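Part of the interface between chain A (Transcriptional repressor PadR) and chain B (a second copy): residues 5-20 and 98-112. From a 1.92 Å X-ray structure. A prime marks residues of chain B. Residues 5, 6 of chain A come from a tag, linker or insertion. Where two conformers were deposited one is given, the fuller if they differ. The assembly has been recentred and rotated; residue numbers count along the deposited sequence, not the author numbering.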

# COMPACT_ATOMS: atom_id res chain seq x y z
N ASP A 5 -1.25 11.52 10.32
CA ASP A 5 -1.52 10.09 10.58
C ASP A 5 -3.00 9.81 10.36
O ASP A 5 -3.85 10.52 10.89
N PRO A 6 -3.32 8.73 9.61
CA PRO A 6 -4.75 8.39 9.51
C PRO A 6 -5.37 7.95 10.83
O PRO A 6 -4.75 7.20 11.58
N MSE A 7 -6.60 8.38 11.10
CA MSE A 7 -7.29 7.96 12.33
C MSE A 7 -7.57 6.44 12.37
O MSE A 7 -7.66 5.86 13.43
N LYS A 8 -7.73 5.85 11.18
CA LYS A 8 -7.95 4.42 11.00
C LYS A 8 -6.90 3.53 11.65
O LYS A 8 -7.20 2.39 12.02
N GLY A 9 -5.67 4.04 11.80
CA GLY A 9 -4.65 3.39 12.62
C GLY A 9 -5.15 2.93 13.98
O GLY A 9 -4.76 1.86 14.44
N ARG A 10 -5.97 3.74 14.64
CA ARG A 10 -6.53 3.40 15.94
C ARG A 10 -7.40 2.12 15.85
O ARG A 10 -7.41 1.27 16.74
N ASP A 11 -8.11 1.97 14.75
CA ASP A 11 -9.00 0.79 14.56
C ASP A 11 -8.28 -0.49 14.28
O ASP A 11 -8.81 -1.56 14.58
N VAL A 12 -7.05 -0.40 13.76
CA VAL A 12 -6.22 -1.59 13.68
C VAL A 12 -6.00 -2.16 15.08
O VAL A 12 -6.19 -3.36 15.31
N VAL A 13 -5.62 -1.28 16.01
CA VAL A 13 -5.38 -1.67 17.39
C VAL A 13 -6.65 -2.12 18.07
O VAL A 13 -6.68 -3.18 18.68
N LEU A 14 -7.73 -1.34 17.95
CA LEU A 14 -9.01 -1.74 18.58
C LEU A 14 -9.51 -3.04 18.04
O LEU A 14 -9.96 -3.93 18.82
N GLY A 15 -9.44 -3.21 16.73
CA GLY A 15 -9.82 -4.50 16.18
C GLY A 15 -9.05 -5.68 16.69
O GLY A 15 -9.63 -6.75 16.96
N LEU A 16 -7.75 -5.53 16.85
CA LEU A 16 -6.94 -6.61 17.39
C LEU A 16 -7.40 -6.99 18.80
O LEU A 16 -7.59 -8.18 19.11
N LEU A 17 -7.68 -5.98 19.61
CA LEU A 17 -8.09 -6.17 21.00
C LEU A 17 -9.53 -6.71 21.15
O LEU A 17 -9.87 -7.27 22.18
N MSE A 18 -10.33 -6.60 20.11
CA MSE A 18 -11.68 -7.18 20.08
C MSE A 18 -11.75 -8.66 20.47
O MSE A 18 -12.62 -9.03 21.23
N GLN A 19 -10.85 -9.50 20.00
CA GLN A 19 -10.90 -10.92 20.43
C GLN A 19 -10.44 -11.16 21.85
O GLN A 19 -11.12 -11.84 22.64
N LYS A 20 -9.23 -10.69 22.17
CA LYS A 20 -8.79 -10.76 23.55
C LYS A 20 -7.69 -9.78 23.86
O LYS A 20 -7.08 -9.20 22.95
N LEU B 98 1.76 -0.64 1.74
CA LEU B 98 0.37 -0.75 1.36
C LEU B 98 -0.59 -0.60 2.54
O LEU B 98 -0.40 -1.23 3.59
N ARG B 99 -1.60 0.24 2.36
CA ARG B 99 -2.73 0.31 3.27
C ARG B 99 -4.01 0.01 2.50
O ARG B 99 -4.38 0.73 1.57
N SER B 100 -4.67 -1.08 2.85
CA SER B 100 -5.85 -1.55 2.20
C SER B 100 -6.95 -1.71 3.26
O SER B 100 -6.94 -2.68 4.05
N ASP B 101 -7.86 -0.73 3.30
CA ASP B 101 -9.00 -0.77 4.21
C ASP B 101 -9.84 -2.01 3.92
O ASP B 101 -10.31 -2.68 4.82
N PHE B 102 -9.99 -2.36 2.63
CA PHE B 102 -10.73 -3.54 2.26
C PHE B 102 -10.19 -4.82 2.96
O PHE B 102 -10.96 -5.58 3.52
N LEU B 103 -8.90 -5.08 2.88
CA LEU B 103 -8.34 -6.28 3.45
C LEU B 103 -8.47 -6.27 4.96
O LEU B 103 -8.62 -7.32 5.59
N MSE B 104 -8.40 -5.09 5.56
CA MSE B 104 -8.66 -4.96 6.99
C MSE B 104 -10.10 -5.32 7.37
O MSE B 104 -10.32 -5.96 8.41
N ARG B 105 -11.08 -4.95 6.55
CA ARG B 105 -12.48 -5.32 6.78
C ARG B 105 -12.63 -6.84 6.73
O ARG B 105 -13.35 -7.42 7.55
N MSE B 106 -11.96 -7.46 5.78
CA MSE B 106 -11.92 -8.94 5.70
C MSE B 106 -11.25 -9.53 6.93
O MSE B 106 -11.79 -10.45 7.53
N TYR B 107 -10.09 -9.02 7.31
CA TYR B 107 -9.38 -9.50 8.47
C TYR B 107 -10.27 -9.47 9.73
O TYR B 107 -10.23 -10.40 10.52
N PHE B 108 -11.02 -8.39 9.91
CA PHE B 108 -11.94 -8.23 11.01
C PHE B 108 -13.37 -8.66 10.68
O PHE B 108 -14.34 -8.26 11.38
N GLY B 109 -13.50 -9.50 9.65
CA GLY B 109 -14.78 -9.91 9.08
C GLY B 109 -15.70 -10.65 10.00
O GLY B 109 -16.89 -10.62 9.82
N ASN B 110 -15.16 -11.28 11.03
CA ASN B 110 -15.99 -11.97 12.01
C ASN B 110 -16.89 -11.00 12.80
O ASN B 110 -17.86 -11.44 13.41
N TYR B 111 -16.60 -9.71 12.73
CA TYR B 111 -17.38 -8.72 13.43
C TYR B 111 -18.38 -8.03 12.49
O TYR B 111 -19.01 -7.07 12.89
N SER B 112 -18.52 -8.54 11.27
CA SER B 112 -19.47 -7.99 10.31
C SER B 112 -20.60 -9.01 10.16
O SER B 112 -20.89 -9.74 11.09

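How do the two helices lie against each other, and which side chains fill the gap? Helix 8-19 and helix 101-107 run nearly parallel, 14° apart, with their axes 11.4 Å apart at closest approach. From chain A, Lys8 and Met18 point toward the partner, while Val13 and Leu17 point away. From chain B, Met104′, Tyr107′, Phe108′ and Tyr111′ point toward chain A. Along the contact, a salt bridge at Lys8 gives way to the Phe108′ ring against Gly15 and then to Tyr111′ beside Met18.

What holds the charged end together? Lys8 reaches across with chi1 at -147°, between wells, followed by t, m and t, and its NZ donates to Asp101′ OD2 at 3.1 Å in a salt bridge. Asp101′ (chi1 t) starts sideways, but its carboxylate comes nearer. The same group is gripped within its own helix by Arg105′ (m, m, t): Arg105′ NE donates to Asp101′ OD1 and Arg105′ NH2 to Asp101′ OD2, both at 2.9 Å. The shared carboxylate offsets the like charges of Lys8 NZ and Arg105′ NH2, which lie 4.5 Å apart. Nearby, the tag residue Pro6 places its CG over one face of the Arg99′ guanidinium, 3.9 Å from Arg99′ CZ.

Why can the Phe108′ ring come so close to the backbone of chain A? Gly15 has no side chain, and a CB there would lie 2.3 Å from Phe108′ CZ, a clash. In the m rotamer, Phe108′ instead lays its ring face against Gly15, whose CA sits 3.8 Å from the ring centroid in a CH-pi contact. Phe108′ CZ is also 3.6 Å from Val12 O. One turn earlier, Val12 (chi1 t) brings its CG2 to 3.2 Å from the selenium, SE, of Met104′, a selenomethionine with chi1 t, chi2 off-well at 135° and chi3 m. Leu16, m then t, starts sideways but its end comes nearer, placing CD2 4.4 Å from Tyr107′ CE2.

How does Tyr111′ close the far end? Its m rotamer sets the ring beside Met18, a selenomethionine folded m, m, m. This compact shape brings Met18 CE to 3.6 Å from Tyr111′ CE1, while Met18 CB makes an off-centre CH-pi contact, 4.2 Å from the ring centroid. Tyr111′ OH approaches Gln19 N at 3.3 Å, but the angle is too poor for a hydrogen bond. A water links the chains instead: it accepts from Asn110′ ND2 at 3.2 Å, donates weakly to Gln19 OE1 at 3.3 Å, and bonds weakly to Tyr111′ OH at 3.4 Å.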

# COMPACT_ATOMS: atom_id res chain seq x y z
CB ASP A 5 -1.15 9.73 12.02
CG ASP A 5 0.36 9.59 12.21
OD1 ASP A 5 1.11 9.60 11.22
OD2 ASP A 5 0.78 9.54 13.37
CB PRO A 6 -4.78 7.23 8.50
CG PRO A 6 -3.49 7.28 7.81
CD PRO A 6 -2.49 7.81 8.80
CB MSE A 7 -8.61 8.71 12.48
CG MSE A 7 -8.43 10.20 12.85
SE MSE A 7 -7.62 10.45 14.61
CE MSE A 7 -9.09 9.84 15.76
CB LYS A 8 -8.04 4.14 9.51
CG LYS A 8 -8.94 3.07 9.11
CD LYS A 8 -9.40 3.25 7.64
CE LYS A 8 -10.62 4.16 7.50
NZ LYS A 8 -11.04 4.31 6.08
CB ARG A 10 -7.38 4.55 16.45
CG ARG A 10 -6.63 5.83 16.70
CD ARG A 10 -7.58 7.03 16.67
NE ARG A 10 -8.69 6.92 17.65
CZ ARG A 10 -8.75 7.55 18.82
NH1 ARG A 10 -7.75 8.33 19.22
NH2 ARG A 10 -9.82 7.41 19.60
CB ASP A 11 -10.02 1.07 13.48
CG ASP A 11 -10.72 2.32 13.74
OD1 ASP A 11 -11.35 2.38 14.80
OD2 ASP A 11 -10.63 3.27 12.93
CB VAL A 12 -4.83 -1.34 13.02
CG1 VAL A 12 -4.01 -2.60 13.08
CG2 VAL A 12 -4.93 -0.81 11.56
CB VAL A 13 -4.70 -0.53 18.19
CG1 VAL A 13 -4.61 -0.88 19.67
CG2 VAL A 13 -3.30 -0.25 17.58
CB LEU A 14 -10.08 -0.65 18.40
CG LEU A 14 -9.74 0.64 19.15
CD1 LEU A 14 -10.68 1.83 18.72
CD2 LEU A 14 -9.87 0.43 20.65
CB LEU A 16 -5.48 -6.18 17.41
CG LEU A 16 -4.73 -6.27 16.08
CD1 LEU A 16 -3.28 -5.73 16.27
CD2 LEU A 16 -4.72 -7.72 15.56
CB LEU A 17 -7.89 -4.86 21.78
CG LEU A 17 -6.44 -4.43 21.92
CD1 LEU A 17 -6.30 -3.04 22.63
CD2 LEU A 17 -5.65 -5.49 22.68
CB MSE A 18 -12.36 -6.95 18.71
CG MSE A 18 -12.78 -5.56 18.49
SE MSE A 18 -14.32 -5.07 19.61
CE MSE A 18 -15.64 -6.28 18.90
CB GLN A 19 -10.06 -11.81 19.54
CG GLN A 19 -10.12 -13.24 19.98
CD GLN A 19 -9.80 -14.20 18.87
OE1 GLN A 19 -10.51 -14.27 17.86
NE2 GLN A 19 -8.72 -14.97 19.05
CB LYS A 20 -8.38 -12.18 23.96
CG LYS A 20 -6.96 -12.57 23.56
CD LYS A 20 -6.74 -14.06 23.66
CE LYS A 20 -5.60 -14.51 22.75
NZ LYS A 20 -5.95 -14.28 21.30
CB LEU B 98 0.11 -2.13 0.74
CG LEU B 98 -1.36 -2.45 0.43
CD1 LEU B 98 -1.86 -1.46 -0.61
CD2 LEU B 98 -1.50 -3.92 -0.11
CB ARG B 99 -2.82 1.68 3.94
CG ARG B 99 -1.48 2.24 4.41
CD ARG B 99 -1.73 3.41 5.40
NE ARG B 99 -2.95 4.14 5.03
CZ ARG B 99 -2.96 5.36 4.48
NH1 ARG B 99 -1.82 6.01 4.28
NH2 ARG B 99 -4.11 5.93 4.16
CB SER B 100 -5.60 -2.89 1.50
OG SER B 100 -6.81 -3.41 0.93
CB ASP B 101 -9.82 0.48 4.01
CG ASP B 101 -10.88 0.69 5.09
OD1 ASP B 101 -10.89 0.00 6.14
OD2 ASP B 101 -11.72 1.57 4.85
CB PHE B 102 -10.78 -3.76 0.74
CG PHE B 102 -11.38 -5.09 0.36
CD1 PHE B 102 -12.77 -5.28 0.37
CD2 PHE B 102 -10.57 -6.16 0.02
CE1 PHE B 102 -13.32 -6.51 0.04
CE2 PHE B 102 -11.14 -7.40 -0.32
CZ PHE B 102 -12.50 -7.57 -0.30
CB LEU B 103 -6.89 -6.51 3.01
CG LEU B 103 -6.74 -6.88 1.51
CD1 LEU B 103 -5.28 -6.93 1.01
CD2 LEU B 103 -7.51 -8.17 1.15
CB MSE B 104 -8.22 -3.56 7.47
CG MSE B 104 -8.60 -3.21 8.88
SE MSE B 104 -7.09 -2.37 9.81
CE MSE B 104 -6.52 -4.36 9.80
CB ARG B 105 -13.43 -4.72 5.76
CG ARG B 105 -13.38 -3.21 5.63
CD ARG B 105 -13.77 -2.48 6.84
NE ARG B 105 -13.61 -1.04 6.60
CZ ARG B 105 -14.57 -0.11 6.57
NH1 ARG B 105 -15.87 -0.39 6.75
NH2 ARG B 105 -14.20 1.15 6.30
CB MSE B 106 -11.17 -9.39 4.47
CG MSE B 106 -11.83 -9.01 3.14
SE MSE B 106 -13.66 -9.58 2.79
CE MSE B 106 -14.62 -8.03 3.42
CB TYR B 107 -8.11 -8.71 8.70
CG TYR B 107 -7.20 -9.33 9.68
CD1 TYR B 107 -6.29 -10.30 9.29
CD2 TYR B 107 -7.23 -8.97 11.01
CE1 TYR B 107 -5.45 -10.90 10.19
CE2 TYR B 107 -6.37 -9.60 11.95
CZ TYR B 107 -5.50 -10.54 11.53
OH TYR B 107 -4.63 -11.15 12.42
CB PHE B 108 -11.94 -6.78 11.48
CG PHE B 108 -10.61 -6.31 12.09
CD1 PHE B 108 -9.93 -7.06 13.05
CD2 PHE B 108 -10.07 -5.09 11.71
CE1 PHE B 108 -8.73 -6.63 13.57
CE2 PHE B 108 -8.90 -4.65 12.24
CZ PHE B 108 -8.21 -5.42 13.16
CB ASN B 110 -15.15 -12.81 12.98
CG ASN B 110 -14.50 -14.00 12.29
OD1 ASN B 110 -14.87 -14.35 11.19
ND2 ASN B 110 -13.49 -14.60 12.95
CB TYR B 111 -16.45 -7.71 14.10
CG TYR B 111 -15.57 -8.41 15.12
CD1 TYR B 111 -16.10 -8.82 16.33
CD2 TYR B 111 -14.25 -8.71 14.83
CE1 TYR B 111 -15.34 -9.50 17.26
CE2 TYR B 111 -13.46 -9.41 15.76
CZ TYR B 111 -14.00 -9.79 16.97
OH TYR B 111 -13.25 -10.48 17.90
CB SER B 112 -18.77 -7.70 9.01
OG SER B 112 -19.57 -6.97 8.13
O HOH W 1 -12.75 -13.09 15.70